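Local coordinates for protein CT398 (Chlamydia trachomatis, PDB 4ILO) that is of unknown function but, with its long coiled-coil hairpin and zinc-ribbon domain, may bind DNA or RNA, at residues Arg69-Glu72 / Ile73-Ile77; Glu146-Ile149 / Arg150-Arg154. All blocks are in the same frame, centred on the assembly; numbering follows the deposited sequence.

Contact 1 of 2, residues Arg69-Glu72 / Ile73-Ile77; sequences RIQE and ISDQI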
loop_
_atom_site.group_PDB
_atom_site.type_symbol
_atom_site.label_atom_id
_atom_site.label_comp_id
_atom_site.label_asym_id
_atom_site.label_seq_id
_atom_site.Cartn_x
_atom_site.Cartn_y
_atom_site.Cartn_z
ATOM N N ARG A 69 45.397 11.484 -1.395
ATOM C CA ARG A 69 45.959 12.650 -2.057
ATOM C C ARG A 69 46.629 13.577 -1.050
ATOM O O ARG A 69 47.631 14.217 -1.376
ATOM C CB ARG A 69 44.871 13.424 -2.787
ATOM C CG ARG A 69 43.978 12.624 -3.753
ATOM C CD ARG A 69 42.902 13.554 -4.396
ATOM N NE ARG A 69 43.529 14.619 -5.199
ATOM C CZ ARG A 69 42.957 15.780 -5.541
ATOM N NH1 ARG A 69 41.721 16.066 -5.136
ATOM N NH2 ARG A 69 43.634 16.668 -6.284
ATOM N N ILE A 70 46.078 13.703 0.166
ATOM C CA ILE A 70 46.757 14.492 1.188
ATOM C C ILE A 70 48.114 13.876 1.482
ATOM O O ILE A 70 49.155 14.558 1.470
ATOM C CB ILE A 70 45.889 14.634 2.441
ATOM C CG1 ILE A 70 44.719 15.563 2.132
ATOM C CG2 ILE A 70 46.712 15.224 3.601
ATOM C CD1 ILE A 70 43.641 15.467 3.166
ATOM N N GLN A 71 48.126 12.555 1.630
ATOM C CA GLN A 71 49.368 11.822 1.843
ATOM C C GLN A 71 50.380 12.115 0.742
ATOM O O GLN A 71 51.571 12.355 1.002
ATOM C CB GLN A 71 49.070 10.323 1.894
ATOM C CG GLN A 71 50.210 9.518 2.474
ATOM C CD GLN A 71 50.699 10.089 3.782
ATOM O OE1 GLN A 71 49.996 10.028 4.804
ATOM N NE2 GLN A 71 51.903 10.680 3.761
ATOM N N GLU A 72 49.926 12.047 -0.503
ATOM C CA GLU A 72 50.810 12.267 -1.628
ATOM C C GLU A 72 51.385 13.699 -1.623
ATOM O O GLU A 72 52.563 13.904 -1.927
ATOM C CB GLU A 72 50.040 11.977 -2.907
ATOM C CG GLU A 72 50.778 12.415 -4.153
ATOM C CD GLU A 72 52.120 11.685 -4.294
ATOM O OE1 GLU A 72 53.116 12.303 -4.763
ATOM O OE2 GLU A 72 52.172 10.486 -3.918
ATOM N N ILE A 73 50.572 14.707 -1.321
ATOM C CA ILE A 73 51.123 16.058 -1.288
ATOM C C ILE A 73 52.129 16.199 -0.142
ATOM O O ILE A 73 53.183 16.868 -0.273
ATOM C CB ILE A 73 49.986 17.096 -1.212
ATOM C CG1 ILE A 73 49.189 17.084 -2.502
ATOM C CG2 ILE A 73 50.551 18.501 -1.029
ATOM C CD1 ILE A 73 48.095 18.154 -2.539
ATOM N N SER A 74 51.807 15.601 0.998
ATOM C CA SER A 74 52.696 15.645 2.160
ATOM C C SER A 74 54.042 15.021 1.840
ATOM O O SER A 74 55.084 15.598 2.171
ATOM C CB SER A 74 52.054 14.969 3.377
ATOM O OG SER A 74 50.863 15.685 3.766
ATOM N N ASP A 75 54.050 13.885 1.137
ATOM C CA ASP A 75 55.330 13.285 0.755
ATOM C C ASP A 75 56.069 14.158 -0.246
ATOM O O ASP A 75 57.294 14.179 -0.258
ATOM C CB ASP A 75 55.177 11.916 0.100
ATOM C CG ASP A 75 54.541 10.883 1.014
ATOM O OD1 ASP A 75 54.512 11.078 2.264
ATOM O OD2 ASP A 75 54.065 9.874 0.446
ATOM N N GLN A 76 55.346 14.840 -1.114
ATOM C CA GLN A 76 56.011 15.666 -2.098
ATOM C C GLN A 76 56.623 16.901 -1.441
ATOM O O GLN A 76 57.705 17.334 -1.820
ATOM C CB GLN A 76 54.987 16.072 -3.157
ATOM C CG GLN A 76 55.625 16.747 -4.342
ATOM C CD GLN A 76 56.769 15.906 -4.934
ATOM O OE1 GLN A 76 56.623 14.685 -5.174
ATOM N NE2 GLN A 76 57.920 16.552 -5.142
ATOM N N ILE A 77 55.933 17.494 -0.472
ATOM C CA ILE A 77 56.489 18.627 0.247
ATOM C C ILE A 77 57.765 18.211 0.958
ATOM O O ILE A 77 58.779 18.928 0.923
ATOM C CB ILE A 77 55.437 19.190 1.215
ATOM C CG1 ILE A 77 54.355 19.956 0.444
ATOM C CG2 ILE A 77 56.097 20.093 2.325
ATOM C CD1 ILE A 77 53.196 20.359 1.382
#
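Gln-71 and Asp-75, one helical turn apart on the outer surface of a coiled-coil hairpin, reach for each other across the i to i+4 spacing of helix 2-86. Their side chains slant past one another, the amide and carboxylate planes turned 37° apart. Gln-71 sends CG anti to its own nitrogen (chi1 -165°) and then bends at chi2, which brings the amide forward along the helix. NE2 of Gln-71 donates to OD1 of Asp-75 at 3.0 Å through a noticeably bent N-H (139°). The oxygen lies close to the plane of the Gln-71 amide, but besides the bend in the N-H, the acceptor is met from above its carboxylate plane. Beneath it, the backbone N of Asp-75 donates to the carbonyl O of Gln-71 in the ordinary helical way.

On the neighbouring flank Ser-74 turns its hydroxyl back over the preceding turn. With its oxygen beside its own backbone nitrogen, OG of Ser-74 donates to Ile-70 O at 3.1 Å from well above the carbonyl plane. Ile-70 O also receives Ser-74 N at 2.9 Å, so one carbonyl is gripped twice by a single residue. Arg-107 of helix 90-171 bonds Ser-74 OG through NH1, tying this hydroxyl to the other arm of the hairpin.

Ile-70 and Ile-73 supply the apolar side of the same turns: both pack on Leu-110 of the facing helix, and Ile-70 also touches Leu-114. Toward the preceding turn, CG1 of Ile-73 lies 3.5 Å from Arg-69 O.

Contact 2 of 2, residues Glu146-Ile149 / Arg150-Arg154; sequences EEEI and RENIR
Glu-147 and Arg-154 meet end-on, two full turns apart, with the carboxylate and guanidinium nearly coplanar, 21° from each other. NH2 of Arg-154 gives an almost straight bond (174°) to OE2 of Glu-147 at 2.9 Å, using the syn lone pair, while its NH1 reaches OE1 at a longer 3.3 Å. The two bonds together restrain the rotation of both groups. OE2 of Glu-147 is also met on its anti side by NH1 of Arg-150, 3.2 Å away, so this single oxygen sits between two arginines. The glutamate chain gets there by an unusual first torsion (chi1 -118°) and a bend at chi2, which swing the carboxylate forward over the following turns.

Arg-150 in turn spans two acids. NH2 of Arg-150 pairs with OE2 of Glu-146 at 3.0 Å; the two side chains run alongside each other, yet their flat ends stand nearly perpendicular, and CB of Glu-146 lies over one face of the guanidinium. At the other end of the network, Glu-151 OE1 lies 2.7 Å from Arg-154 NH1 in a salt bridge whose hydrogen bond is weak. Arg-154, paired with both, probably offsets the repulsion between the carboxylates of Glu-147 and Glu-151.

Farther out, Ser-142 and Lys-42 hold OE1 of Glu-146, the lysine coming from helix 2-86. Leu-35 of that helix touches both Arg-150 and Ile-149, and Ile-149 packs against His-31 as well. The whole is an intrahelical salt-bridge network on the flank of a long coiled-coil helix, here in one arm of the hairpin.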
loop_
_atom_site.group_PDB
_atom_site.type_symbol
_atom_site.label_atom_id
_atom_site.label_comp_id
_atom_site.label_asym_id
_atom_site.label_seq_id
_atom_site.Cartn_x
_atom_site.Cartn_y
_atom_site.Cartn_z
ATOM N N GLU A 146 -0.279 -7.682 11.477
ATOM C CA GLU A 146 -0.362 -8.236 10.134
ATOM C C GLU A 146 -0.819 -9.669 10.171
ATOM O O GLU A 146 -1.591 -10.098 9.305
ATOM C CB GLU A 146 0.988 -8.195 9.442
ATOM C CG GLU A 146 1.512 -6.810 9.150
ATOM C CD GLU A 146 2.980 -6.858 8.724
ATOM O OE1 GLU A 146 3.778 -6.058 9.259
ATOM O OE2 GLU A 146 3.327 -7.719 7.878
ATOM N N GLU A 147 -0.312 -10.452 11.119
ATOM C CA GLU A 147 -0.720 -11.841 11.132
ATOM C C GLU A 147 -2.186 -11.960 11.528
ATOM O O GLU A 147 -2.913 -12.819 11.001
ATOM C CB GLU A 147 0.198 -12.682 12.017
ATOM C CG GLU A 147 0.954 -13.786 11.227
ATOM C CD GLU A 147 0.032 -14.732 10.425
ATOM O OE1 GLU A 147 -0.852 -15.405 11.028
ATOM O OE2 GLU A 147 0.203 -14.809 9.179
ATOM N N GLU A 148 -2.652 -11.089 12.424
ATOM C CA GLU A 148 -4.062 -11.140 12.780
ATOM C C GLU A 148 -4.940 -10.730 11.600
ATOM O O GLU A 148 -6.043 -11.262 11.420
ATOM C CB GLU A 148 -4.331 -10.261 13.999
ATOM C CG GLU A 148 -5.823 -10.134 14.291
ATOM C CD GLU A 148 -6.113 -9.224 15.463
ATOM O OE1 GLU A 148 -5.199 -9.055 16.317
ATOM O OE2 GLU A 148 -7.252 -8.687 15.520
ATOM N N ILE A 149 -4.479 -9.769 10.793
ATOM C CA ILE A 149 -5.237 -9.409 9.602
ATOM C C ILE A 149 -5.280 -10.581 8.634
ATOM O O ILE A 149 -6.319 -10.861 8.031
ATOM C CB ILE A 149 -4.654 -8.149 8.927
ATOM C CG1 ILE A 149 -4.954 -6.903 9.774
ATOM C CG2 ILE A 149 -5.311 -7.990 7.542
ATOM C CD1 ILE A 149 -4.069 -5.655 9.444
ATOM N N ARG A 150 -4.136 -11.257 8.428
ATOM C CA ARG A 150 -4.098 -12.331 7.437
ATOM C C ARG A 150 -4.969 -13.497 7.876
ATOM O O ARG A 150 -5.608 -14.152 7.040
ATOM C CB ARG A 150 -2.663 -12.802 7.159
ATOM C CG ARG A 150 -1.743 -11.773 6.476
ATOM C CD ARG A 150 -0.429 -12.401 5.988
ATOM N NE ARG A 150 0.692 -11.455 6.020
ATOM C CZ ARG A 150 1.593 -11.360 7.010
ATOM N NH1 ARG A 150 1.551 -12.162 8.083
ATOM N NH2 ARG A 150 2.564 -10.460 6.921
ATOM N N GLU A 151 -5.014 -13.768 9.181
ATOM C CA GLU A 151 -5.901 -14.819 9.661
ATOM C C GLU A 151 -7.366 -14.444 9.464
ATOM O O GLU A 151 -8.202 -15.319 9.197
ATOM C CB GLU A 151 -5.609 -15.143 11.127
ATOM C CG GLU A 151 -6.361 -16.385 11.648
ATOM C CD GLU A 151 -5.883 -17.680 10.992
ATOM O OE1 GLU A 151 -4.643 -17.828 10.856
ATOM O OE2 GLU A 151 -6.739 -18.534 10.618
ATOM N N ASN A 152 -7.702 -13.158 9.593
ATOM C CA ASN A 152 -9.084 -12.752 9.350
ATOM C C ASN A 152 -9.454 -12.968 7.888
ATOM O O ASN A 152 -10.521 -13.508 7.586
ATOM C CB ASN A 152 -9.299 -11.290 9.768
ATOM C CG ASN A 152 -9.381 -11.102 11.306
ATOM O OD1 ASN A 152 -8.861 -11.916 12.090
ATOM N ND2 ASN A 152 -10.025 -10.015 11.730
ATOM N N ILE A 153 -8.570 -12.578 6.974
ATOM C CA ILE A 153 -8.767 -12.883 5.563
ATOM C C ILE A 153 -8.957 -14.383 5.355
ATOM O O ILE A 153 -9.885 -14.809 4.655
ATOM C CB ILE A 153 -7.594 -12.345 4.732
ATOM C CG1 ILE A 153 -7.638 -10.816 4.687
ATOM C CG2 ILE A 153 -7.635 -12.931 3.329
ATOM C CD1 ILE A 153 -6.413 -10.181 4.055
ATOM N N ARG A 154 -8.065 -15.211 5.927
ATOM C CA ARG A 154 -8.233 -16.662 5.802
ATOM C C ARG A 154 -9.648 -17.069 6.187
ATOM O O ARG A 154 -10.312 -17.825 5.467
ATOM C CB ARG A 154 -7.230 -17.417 6.682
ATOM C CG ARG A 154 -5.808 -17.450 6.133
ATOM C CD ARG A 154 -4.792 -18.007 7.154
ATOM N NE ARG A 154 -3.441 -17.488 6.903
ATOM C CZ ARG A 154 -2.725 -16.755 7.762
ATOM N NH1 ARG A 154 -3.203 -16.457 8.971
ATOM N NH2 ARG A 154 -1.502 -16.327 7.421
#

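Overall arrangement
Contact 1 comes first along the chain, on helix 2-86, and contact 2 follows on helix 90-171, the next helix and the returning arm of the same coiled-coil hairpin. Their centres lie about 63 Å apart and their nearest atoms about 46 Å, so they do not touch. Residues 69-77 sit toward the turn between the two helices, about 54 Å from the centre of the chain, whereas residues 146-154 lie much nearer that centre, at about 16 Å. Each reaches the opposite arm through its own outside partners. The same hairpin thus carries local side-chain contacts both near its tip and close to the middle of the chain, with the zinc-ribbon domain following later in the sequence.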